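Local coordinates for protein phosphoethanolamine N-methyltransferase 1 (Haemonchus contortus, PDB 4KRG) that probably methylates phosphoethanolamine with S-adenosylmethionine as methyl donor, an early step of nematode phosphocholine biosynthesis, at residues V113-S121 / N145-D153; F188-R197 / E332-T340. All coordinates share one frame; numbering follows the deposited sequence.

Interaction 1. Residues V113-S121 / N145-D153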
loop_
_atom_site.group_PDB
_atom_site.type_symbol
_atom_site.label_atom_id
_atom_site.label_comp_id
_atom_site.label_asym_id
_atom_site.label_seq_id
_atom_site.Cartn_x
_atom_site.Cartn_y
_atom_site.Cartn_z
ATOM N N VAL A 113 -16.819 -16.825 0.543
ATOM C CA VAL A 113 -16.085 -18.078 0.684
ATOM C C VAL A 113 -16.638 -19.183 -0.234
ATOM O O VAL A 113 -15.890 -20.047 -0.694
ATOM C CB VAL A 113 -16.057 -18.521 2.160
ATOM C CG1 VAL A 113 -15.486 -19.916 2.312
ATOM C CG2 VAL A 113 -15.251 -17.523 2.980
ATOM N N HIS A 114 -17.936 -19.122 -0.530
ATOM C CA HIS A 114 -18.601 -20.137 -1.356
ATOM C C HIS A 114 -18.843 -19.698 -2.790
ATOM O O HIS A 114 -19.392 -20.458 -3.582
ATOM C CB HIS A 114 -19.946 -20.514 -0.747
ATOM C CG HIS A 114 -19.864 -20.935 0.677
ATOM N ND1 HIS A 114 -18.788 -21.641 1.188
ATOM C CD2 HIS A 114 -20.705 -20.747 1.720
ATOM C CE1 HIS A 114 -18.979 -21.868 2.466
ATOM N NE2 HIS A 114 -20.141 -21.338 2.820
ATOM N N LEU A 115 -18.464 -18.468 -3.118
ATOM C CA LEU A 115 -18.712 -17.943 -4.456
ATOM C C LEU A 115 -17.949 -18.773 -5.481
ATOM O O LEU A 115 -16.819 -19.192 -5.235
ATOM C CB LEU A 115 -18.306 -16.469 -4.544
ATOM C CG LEU A 115 -18.596 -15.760 -5.870
ATOM C CD1 LEU A 115 -20.050 -15.928 -6.237
ATOM C CD2 LEU A 115 -18.227 -14.280 -5.800
ATOM N N GLN A 116 -18.589 -19.051 -6.610
ATOM C CA GLN A 116 -17.942 -19.762 -7.702
ATOM C C GLN A 116 -18.378 -19.171 -9.032
ATOM O O GLN A 116 -19.552 -18.881 -9.235
ATOM C CB GLN A 116 -18.273 -21.257 -7.657
ATOM C CG GLN A 116 -17.659 -21.993 -6.479
ATOM C CD GLN A 116 -17.676 -23.498 -6.647
ATOM O OE1 GLN A 116 -17.148 -24.034 -7.624
ATOM N NE2 GLN A 116 -18.278 -24.189 -5.690
HETATM N N MSE A 117 -17.418 -18.981 -9.927
HETATM C CA MSE A 117 -17.686 -18.467 -11.263
HETATM C C MSE A 117 -16.723 -19.117 -12.230
HETATM O O MSE A 117 -15.707 -19.681 -11.814
HETATM C CB MSE A 117 -17.503 -16.954 -11.310
HETATM C CG MSE A 117 -18.719 -16.161 -10.907
HETATM SE SE MSE A 117 -18.307 -14.272 -10.958
HETATM C CE MSE A 117 -17.027 -14.256 -9.495
ATOM N N ASP A 118 -17.029 -19.030 -13.518
ATOM C CA ASP A 118 -16.178 -19.649 -14.524
ATOM C C ASP A 118 -14.767 -19.057 -14.540
ATOM O O ASP A 118 -14.542 -17.949 -14.061
ATOM C CB ASP A 118 -16.812 -19.529 -15.911
ATOM C CG ASP A 118 -18.073 -20.359 -16.056
ATOM O OD1 ASP A 118 -18.251 -21.347 -15.311
ATOM O OD2 ASP A 118 -18.887 -20.022 -16.937
ATOM N N GLU A 119 -13.820 -19.816 -15.079
ATOM C CA GLU A 119 -12.479 -19.303 -15.298
ATOM C C GLU A 119 -12.552 -18.169 -16.303
ATOM O O GLU A 119 -13.404 -18.190 -17.200
ATOM C CB GLU A 119 -11.579 -20.393 -15.864
ATOM C CG GLU A 119 -11.521 -21.644 -15.033
ATOM C CD GLU A 119 -10.744 -22.746 -15.714
ATOM O OE1 GLU A 119 -10.658 -22.738 -16.964
ATOM O OE2 GLU A 119 -10.195 -23.606 -14.994
ATOM N N LYS A 120 -11.648 -17.202 -16.160
ATOM C CA LYS A 120 -11.527 -16.090 -17.097
ATOM C C LYS A 120 -12.891 -15.498 -17.404
ATOM O O LYS A 120 -13.248 -15.327 -18.560
ATOM C CB LYS A 120 -10.835 -16.553 -18.381
ATOM C CG LYS A 120 -9.477 -17.217 -18.139
ATOM C CD LYS A 120 -9.050 -18.045 -19.342
ATOM C CE LYS A 120 -8.435 -19.383 -18.933
ATOM N NZ LYS A 120 -8.167 -20.265 -20.111
ATOM N N SER A 121 -13.650 -15.195 -16.359
ATOM C CA SER A 121 -15.010 -14.717 -16.528
ATOM C C SER A 121 -15.181 -13.244 -16.175
ATOM O O SER A 121 -16.208 -12.656 -16.490
ATOM C CB SER A 121 -15.973 -15.562 -15.706
ATOM O OG SER A 121 -15.607 -15.554 -14.346
ATOM N N ASN A 145 -9.027 -18.066 -5.979
ATOM C CA ASN A 145 -10.276 -18.047 -6.738
ATOM C C ASN A 145 -10.358 -16.842 -7.669
ATOM O O ASN A 145 -10.741 -16.971 -8.830
ATOM C CB ASN A 145 -11.474 -18.060 -5.792
ATOM C CG ASN A 145 -12.052 -19.445 -5.606
ATOM O OD1 ASN A 145 -12.103 -20.238 -6.547
ATOM N ND2 ASN A 145 -12.483 -19.749 -4.390
ATOM N N ALA A 146 -9.994 -15.672 -7.155
ATOM C CA ALA A 146 -9.945 -14.466 -7.967
ATOM C C ALA A 146 -9.013 -14.699 -9.139
ATOM O O ALA A 146 -9.279 -14.287 -10.261
ATOM C CB ALA A 146 -9.466 -13.293 -7.138
HETATM N N MSE A 147 -7.909 -15.377 -8.867
HETATM C CA MSE A 147 -6.933 -15.671 -9.898
HETATM C C MSE A 147 -7.531 -16.552 -10.992
HETATM O O MSE A 147 -7.300 -16.340 -12.180
HETATM C CB MSE A 147 -5.732 -16.356 -9.267
HETATM C CG MSE A 147 -4.637 -16.662 -10.245
HETATM SE SE MSE A 147 -3.636 -15.119 -10.883
HETATM C CE MSE A 147 -2.138 -15.223 -9.664
ATOM N N ARG A 148 -8.308 -17.545 -10.580
ATOM C CA ARG A 148 -8.990 -18.432 -11.515
ATOM C C ARG A 148 -10.000 -17.681 -12.385
ATOM O O ARG A 148 -10.100 -17.929 -13.584
ATOM C CB ARG A 148 -9.702 -19.540 -10.733
ATOM C CG ARG A 148 -10.500 -20.509 -11.581
ATOM C CD ARG A 148 -11.294 -21.457 -10.708
ATOM N NE ARG A 148 -11.980 -22.481 -11.496
ATOM C CZ ARG A 148 -11.417 -23.618 -11.895
ATOM N NH1 ARG A 148 -10.155 -23.878 -11.589
ATOM N NH2 ARG A 148 -12.117 -24.494 -12.604
ATOM N N TRP A 149 -10.737 -16.763 -11.767
ATOM C CA TRP A 149 -11.821 -16.037 -12.424
ATOM C C TRP A 149 -11.346 -14.933 -13.348
ATOM O O TRP A 149 -12.026 -14.580 -14.304
ATOM C CB TRP A 149 -12.717 -15.407 -11.371
ATOM C CG TRP A 149 -13.301 -16.389 -10.423
ATOM C CD1 TRP A 149 -13.507 -17.720 -10.639
ATOM C CD2 TRP A 149 -13.762 -16.115 -9.098
ATOM N NE1 TRP A 149 -14.074 -18.295 -9.523
ATOM C CE2 TRP A 149 -14.238 -17.331 -8.563
ATOM C CE3 TRP A 149 -13.818 -14.963 -8.309
ATOM C CZ2 TRP A 149 -14.765 -17.423 -7.276
ATOM C CZ3 TRP A 149 -14.342 -15.056 -7.034
ATOM C CH2 TRP A 149 -14.807 -16.278 -6.530
ATOM N N LEU A 150 -10.185 -14.366 -13.046
ATOM C CA LEU A 150 -9.675 -13.246 -13.821
ATOM C C LEU A 150 -9.167 -13.672 -15.196
ATOM O O LEU A 150 -8.538 -14.724 -15.343
ATOM C CB LEU A 150 -8.559 -12.533 -13.055
ATOM C CG LEU A 150 -9.015 -11.513 -12.014
ATOM C CD1 LEU A 150 -7.827 -11.032 -11.194
ATOM C CD2 LEU A 150 -9.674 -10.344 -12.714
ATOM N N ARG A 151 -9.453 -12.857 -16.206
ATOM C CA ARG A 151 -8.790 -12.988 -17.499
ATOM C C ARG A 151 -7.352 -12.472 -17.392
ATOM O O ARG A 151 -7.038 -11.705 -16.485
ATOM C CB ARG A 151 -9.562 -12.221 -18.573
ATOM C CG ARG A 151 -10.773 -12.966 -19.080
ATOM C CD ARG A 151 -11.661 -12.109 -19.961
ATOM N NE ARG A 151 -13.029 -12.607 -19.891
ATOM C CZ ARG A 151 -14.043 -11.941 -19.353
ATOM N NH1 ARG A 151 -13.860 -10.726 -18.873
ATOM N NH2 ARG A 151 -15.248 -12.485 -19.316
ATOM N N ALA A 152 -6.478 -12.907 -18.297
ATOM C CA ALA A 152 -5.120 -12.371 -18.360
ATOM C C ALA A 152 -5.211 -10.855 -18.538
ATOM O O ALA A 152 -6.141 -10.378 -19.186
ATOM C CB ALA A 152 -4.368 -12.985 -19.507
ATOM N N ASP A 153 -4.255 -10.119 -17.965
ATOM C CA ASP A 153 -4.282 -8.646 -17.871
ATOM C C ASP A 153 -5.318 -8.107 -16.878
ATOM O O ASP A 153 -5.366 -6.906 -16.623
ATOM C CB ASP A 153 -4.480 -7.964 -19.235
ATOM C CG ASP A 153 -3.444 -8.373 -20.253
ATOM O OD1 ASP A 153 -2.363 -8.842 -19.847
ATOM O OD2 ASP A 153 -3.718 -8.220 -21.465
HETATM O O HOH W 1 -14.825 -20.763 -8.572
HETATM O O HOH W 2 -15.344 -22.238 -11.431
#
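Trp149, the last helical residue of 136-149, lays its indole along the loop 113-121. Trp149 CB lies 4.2 Å from Ser121 OG. CG stands anti to the carbonyl carbon (chi1 -58°), which directs the ring back along the loop. Trp149 CD1 passes 3.2 Å from Met117 O. NE1 is close to that same oxygen, but the angle is too poor for a hydrogen bond; its proton goes instead to water 1, 2.7 Å from Trp149 NE1 and in the ring plane. Over one face sits the selenomethionine Met117, whose CE is 3.8 Å from the centroid of the six-membered ring of Trp149 and 22° off its normal, a CH-pi contact. Asn145 O lies over the opposite face, near the rim. Farther out, Trp149 CZ2 meets Leu115 O at 3.4 Å, and Trp149 CH2 packs on Leu115 CG at 3.9 Å. Beyond the ring, two backbone bonds fix the loop to the helix end: Lys120 N to Arg148 O (3.1 Å) and Ser121 N to Trp149 O (2.7 Å). In this Rossmann-like methyltransferase domain, Leu115 and Trp149 both rest on Ile64 of strand 60-64, while the loop leads into strand 122-126.

Interaction 2. Residues F188-R197 / E332-T340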
loop_
_atom_site.group_PDB
_atom_site.type_symbol
_atom_site.label_atom_id
_atom_site.label_comp_id
_atom_site.label_asym_id
_atom_site.label_seq_id
_atom_site.Cartn_x
_atom_site.Cartn_y
_atom_site.Cartn_z
ATOM N N PHE A 188 -1.231 -6.690 9.318
ATOM C CA PHE A 188 -0.233 -5.718 8.891
ATOM C C PHE A 188 -0.294 -5.558 7.378
ATOM O O PHE A 188 -0.452 -6.542 6.658
ATOM C CB PHE A 188 1.169 -6.194 9.260
ATOM C CG PHE A 188 1.329 -6.568 10.700
ATOM C CD1 PHE A 188 0.673 -5.864 11.697
ATOM C CD2 PHE A 188 2.151 -7.622 11.054
ATOM C CE1 PHE A 188 0.833 -6.213 13.029
ATOM C CE2 PHE A 188 2.320 -7.975 12.379
ATOM C CZ PHE A 188 1.659 -7.270 13.369
ATOM N N SER A 189 -0.155 -4.320 6.904
ATOM C CA SER A 189 -0.183 -4.013 5.472
ATOM C C SER A 189 0.827 -4.833 4.688
ATOM O O SER A 189 0.569 -5.238 3.558
ATOM C CB SER A 189 0.105 -2.534 5.245
ATOM O OG SER A 189 1.258 -2.141 5.964
ATOM N N SER A 190 1.984 -5.071 5.297
ATOM C CA SER A 190 3.064 -5.804 4.644
ATOM C C SER A 190 2.670 -7.242 4.290
ATOM O O SER A 190 3.160 -7.805 3.309
ATOM C CB SER A 190 4.306 -5.795 5.527
ATOM O OG SER A 190 3.987 -6.231 6.830
ATOM N N LEU A 191 1.780 -7.828 5.083
ATOM C CA LEU A 191 1.360 -9.211 4.878
ATOM C C LEU A 191 0.497 -9.364 3.634
ATOM O O LEU A 191 0.564 -10.373 2.925
ATOM C CB LEU A 191 0.593 -9.716 6.097
ATOM C CG LEU A 191 1.384 -9.658 7.401
ATOM C CD1 LEU A 191 0.611 -10.313 8.528
ATOM C CD2 LEU A 191 2.722 -10.331 7.221
ATOM N N TYR A 192 -0.341 -8.370 3.383
ATOM C CA TYR A 192 -1.162 -8.402 2.195
ATOM C C TYR A 192 -0.266 -8.296 0.966
ATOM O O TYR A 192 -0.374 -9.103 0.052
ATOM C CB TYR A 192 -2.196 -7.288 2.239
ATOM C CG TYR A 192 -3.317 -7.524 3.228
ATOM C CD1 TYR A 192 -4.163 -8.621 3.095
ATOM C CD2 TYR A 192 -3.556 -6.635 4.269
ATOM C CE1 TYR A 192 -5.204 -8.832 3.981
ATOM C CE2 TYR A 192 -4.601 -6.836 5.154
ATOM C CZ TYR A 192 -5.416 -7.936 5.002
ATOM O OH TYR A 192 -6.444 -8.151 5.882
ATOM N N ILE A 193 0.643 -7.325 0.962
ATOM C CA ILE A 193 1.547 -7.135 -0.175
ATOM C C ILE A 193 2.366 -8.397 -0.450
ATOM O O ILE A 193 2.435 -8.862 -1.584
ATOM C CB ILE A 193 2.509 -5.945 0.036
ATOM C CG1 ILE A 193 1.729 -4.655 0.298
ATOM C CG2 ILE A 193 3.419 -5.779 -1.170
ATOM C CD1 ILE A 193 2.578 -3.551 0.918
ATOM N N LYS A 194 2.969 -8.961 0.591
ATOM C CA LYS A 194 3.798 -10.154 0.429
ATOM C C LYS A 194 2.999 -11.362 -0.049
ATOM O O LYS A 194 3.470 -12.119 -0.893
ATOM C CB LYS A 194 4.571 -10.470 1.714
ATOM C CG LYS A 194 5.642 -9.430 2.048
ATOM C CD LYS A 194 6.552 -9.865 3.192
ATOM C CE LYS A 194 7.543 -10.936 2.759
ATOM N NZ LYS A 194 8.394 -10.477 1.629
ATOM N N LEU A 195 1.792 -11.539 0.477
ATOM C CA LEU A 195 0.952 -12.654 0.039
ATOM C C LEU A 195 0.650 -12.538 -1.445
ATOM O O LEU A 195 0.776 -13.498 -2.183
ATOM C CB LEU A 195 -0.349 -12.721 0.837
ATOM C CG LEU A 195 -1.346 -13.777 0.341
ATOM C CD1 LEU A 195 -0.698 -15.152 0.303
ATOM C CD2 LEU A 195 -2.590 -13.804 1.203
ATOM N N LEU A 196 0.270 -11.344 -1.874
ATOM C CA LEU A 196 -0.059 -11.108 -3.268
ATOM C C LEU A 196 1.116 -11.436 -4.188
ATOM O O LEU A 196 0.950 -12.107 -5.206
ATOM C CB LEU A 196 -0.532 -9.664 -3.454
ATOM C CG LEU A 196 -1.915 -9.355 -2.868
ATOM C CD1 LEU A 196 -2.116 -7.856 -2.669
ATOM C CD2 LEU A 196 -2.992 -9.908 -3.781
ATOM N N ARG A 197 2.305 -10.982 -3.806
ATOM C CA ARG A 197 3.506 -11.190 -4.610
ATOM C C ARG A 197 3.935 -12.653 -4.625
ATOM O O ARG A 197 4.567 -13.107 -5.574
ATOM C CB ARG A 197 4.658 -10.310 -4.106
ATOM C CG ARG A 197 4.415 -8.808 -4.235
ATOM C CD ARG A 197 5.631 -8.014 -3.793
ATOM N NE ARG A 197 6.736 -8.143 -4.739
ATOM C CZ ARG A 197 8.000 -7.825 -4.476
ATOM N NH1 ARG A 197 8.342 -7.374 -3.278
ATOM N NH2 ARG A 197 8.930 -7.972 -5.408
ATOM N N GLU A 332 8.606 -4.177 1.952
ATOM C CA GLU A 332 7.300 -4.282 2.610
ATOM C C GLU A 332 7.331 -4.072 4.123
ATOM O O GLU A 332 6.497 -3.354 4.670
ATOM C CB GLU A 332 6.641 -5.632 2.305
ATOM C CG GLU A 332 6.273 -5.838 0.851
ATOM C CD GLU A 332 7.354 -6.553 0.056
ATOM O OE1 GLU A 332 8.535 -6.497 0.454
ATOM O OE2 GLU A 332 7.021 -7.178 -0.974
ATOM N N TYR A 333 8.293 -4.702 4.794
ATOM C CA TYR A 333 8.352 -4.660 6.249
ATOM C C TYR A 333 8.720 -3.275 6.733
ATOM O O TYR A 333 8.289 -2.847 7.800
ATOM C CB TYR A 333 9.385 -5.649 6.774
ATOM C CG TYR A 333 9.025 -7.101 6.581
ATOM C CD1 TYR A 333 7.724 -7.548 6.763
ATOM C CD2 TYR A 333 9.991 -8.025 6.224
ATOM C CE1 TYR A 333 7.399 -8.882 6.592
ATOM C CE2 TYR A 333 9.679 -9.356 6.053
ATOM C CZ TYR A 333 8.380 -9.780 6.236
ATOM O OH TYR A 333 8.077 -11.108 6.059
ATOM N N LEU A 334 9.532 -2.585 5.944
ATOM C CA LEU A 334 10.032 -1.271 6.323
ATOM C C LEU A 334 8.986 -0.210 5.986
ATOM O O LEU A 334 8.829 0.778 6.696
ATOM C CB LEU A 334 11.386 -1.008 5.656
ATOM C CG LEU A 334 12.354 -2.187 5.850
ATOM C CD1 LEU A 334 13.697 -1.958 5.199
ATOM C CD2 LEU A 334 12.543 -2.502 7.308
ATOM N N TYR A 335 8.237 -0.450 4.919
ATOM C CA TYR A 335 7.091 0.388 4.582
ATOM C C TYR A 335 6.059 0.365 5.708
ATOM O O TYR A 335 5.537 1.412 6.096
ATOM C CB TYR A 335 6.492 -0.071 3.251
ATOM C CG TYR A 335 5.064 0.350 2.945
ATOM C CD1 TYR A 335 4.758 1.652 2.569
ATOM C CD2 TYR A 335 4.039 -0.584 2.957
ATOM C CE1 TYR A 335 3.452 2.016 2.257
ATOM C CE2 TYR A 335 2.737 -0.236 2.641
ATOM C CZ TYR A 335 2.447 1.061 2.296
ATOM O OH TYR A 335 1.151 1.392 1.980
ATOM N N ARG A 336 5.773 -0.822 6.237
ATOM C CA ARG A 336 4.859 -0.942 7.367
ATOM C C ARG A 336 5.333 -0.048 8.533
ATOM O O ARG A 336 4.539 0.691 9.117
ATOM C CB ARG A 336 4.710 -2.422 7.779
ATOM C CG ARG A 336 3.764 -2.747 8.968
ATOM C CD ARG A 336 4.306 -2.246 10.313
ATOM N NE ARG A 336 4.167 -3.137 11.457
ATOM C CZ ARG A 336 3.069 -3.246 12.195
ATOM N NH1 ARG A 336 1.976 -2.559 11.885
ATOM N NH2 ARG A 336 3.061 -4.063 13.232
ATOM N N THR A 337 6.615 -0.120 8.886
ATOM C CA THR A 337 7.125 0.693 9.998
ATOM C C THR A 337 7.009 2.188 9.721
ATOM O O THR A 337 6.908 2.989 10.646
ATOM C CB THR A 337 8.582 0.358 10.372
ATOM O OG1 THR A 337 9.468 0.847 9.359
ATOM C CG2 THR A 337 8.758 -1.135 10.533
ATOM N N SER A 338 7.027 2.571 8.451
ATOM C CA SER A 338 6.805 3.974 8.108
ATOM C C SER A 338 5.349 4.360 8.339
ATOM O O SER A 338 5.061 5.482 8.759
ATOM C CB SER A 338 7.217 4.273 6.669
ATOM O OG SER A 338 8.626 4.288 6.545
ATOM N N LEU A 339 4.429 3.438 8.066
ATOM C CA LEU A 339 3.014 3.678 8.372
ATOM C C LEU A 339 2.790 3.789 9.881
ATOM O O LEU A 339 2.005 4.611 10.346
ATOM C CB LEU A 339 2.106 2.594 7.769
ATOM C CG LEU A 339 1.951 2.583 6.245
ATOM C CD1 LEU A 339 0.836 1.638 5.813
ATOM C CD2 LEU A 339 1.684 3.977 5.733
ATOM N N THR A 340 3.491 2.961 10.646
ATOM C CA THR A 340 3.398 3.028 12.097
ATOM C C THR A 340 3.841 4.405 12.594
ATOM O O THR A 340 3.142 5.049 13.371
ATOM C CB THR A 340 4.219 1.916 12.744
ATOM O OG1 THR A 340 3.684 0.657 12.323
ATOM C CG2 THR A 340 4.149 2.010 14.255
HETATM O O HOH W 3 10.172 -8.387 1.602
HETATM O O HOH W 4 10.389 -7.565 -0.807
#
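Glu332, the N-terminal residue of helix 332-345, is a knob among Ser190, Ile193, Lys194 and Arg197 in a nearly antiparallel helix pair: the axes of the segments 189-197 and 332-340 run at 155° and approach to 8.6 Å. Glu332 CG packs 3.5 Å from Ile193 CG2, and a bend at chi2 then swings the carboxylate toward Arg197. There the two flat groups lie only 23° from coplanar, and Arg197 NH1 donates to the syn side of Glu332 OE2 at 2.7 Å. The oxygen lies close to the guanidinium plane, whereas the donor is tilted out of the carboxylate plane. This is a salt bridge with a directed hydrogen bond. Lys194 crosses Tyr333 at about a right angle, Lys194 CE 3.3 Å from Tyr333 OH, and the tyrosine hydroxyl is hydrogen-bonded to Glu263. Just before helix 189-198, at Phe188, the guanidinium of Arg336 lies over the ring face, tilted 41° to it, with Arg336 CZ 4.0 Å from the centroid of the Phe188 ring, a cation-pi contact. Ile193 CD1 meets Tyr335 CE2 at 3.7 Å, the two side chains roughly perpendicular. Helix 249-271 contacts both helices: its Gln264 is hydrogen-bonded to Ser190 OG, and its Asp268 forms a salt bridge with Arg336 NH2. Water 3 spans the gap between Lys194 and Glu332, accepting from NZ and donating to OE1, whereas Lys194 NZ and Glu332 OE1 stand 4.2 Å apart, beyond a direct salt bridge.

In the fold
From the N terminus, interaction 1 comes first: 113-121 is the loop after strand 105-109, and the chain returns to it at 145-153 after strand 122-126 and helix 136-149, closing a loop of 23 residues. Interaction 2 opens later at helix 189-198 and closes only at helix 332-345, spanning 134 residues that include strands 208-218 and 231-240 and helix 249-271. The two are therefore in series, neither nested nor crossed. The centres of interaction 1 and interaction 2 are 25 Å apart. Interaction 1 ties the loop before strand 122-126 to the end of helix 136-149; interaction 2 ties the helix following strand 154-161 to the one following strand 324-329.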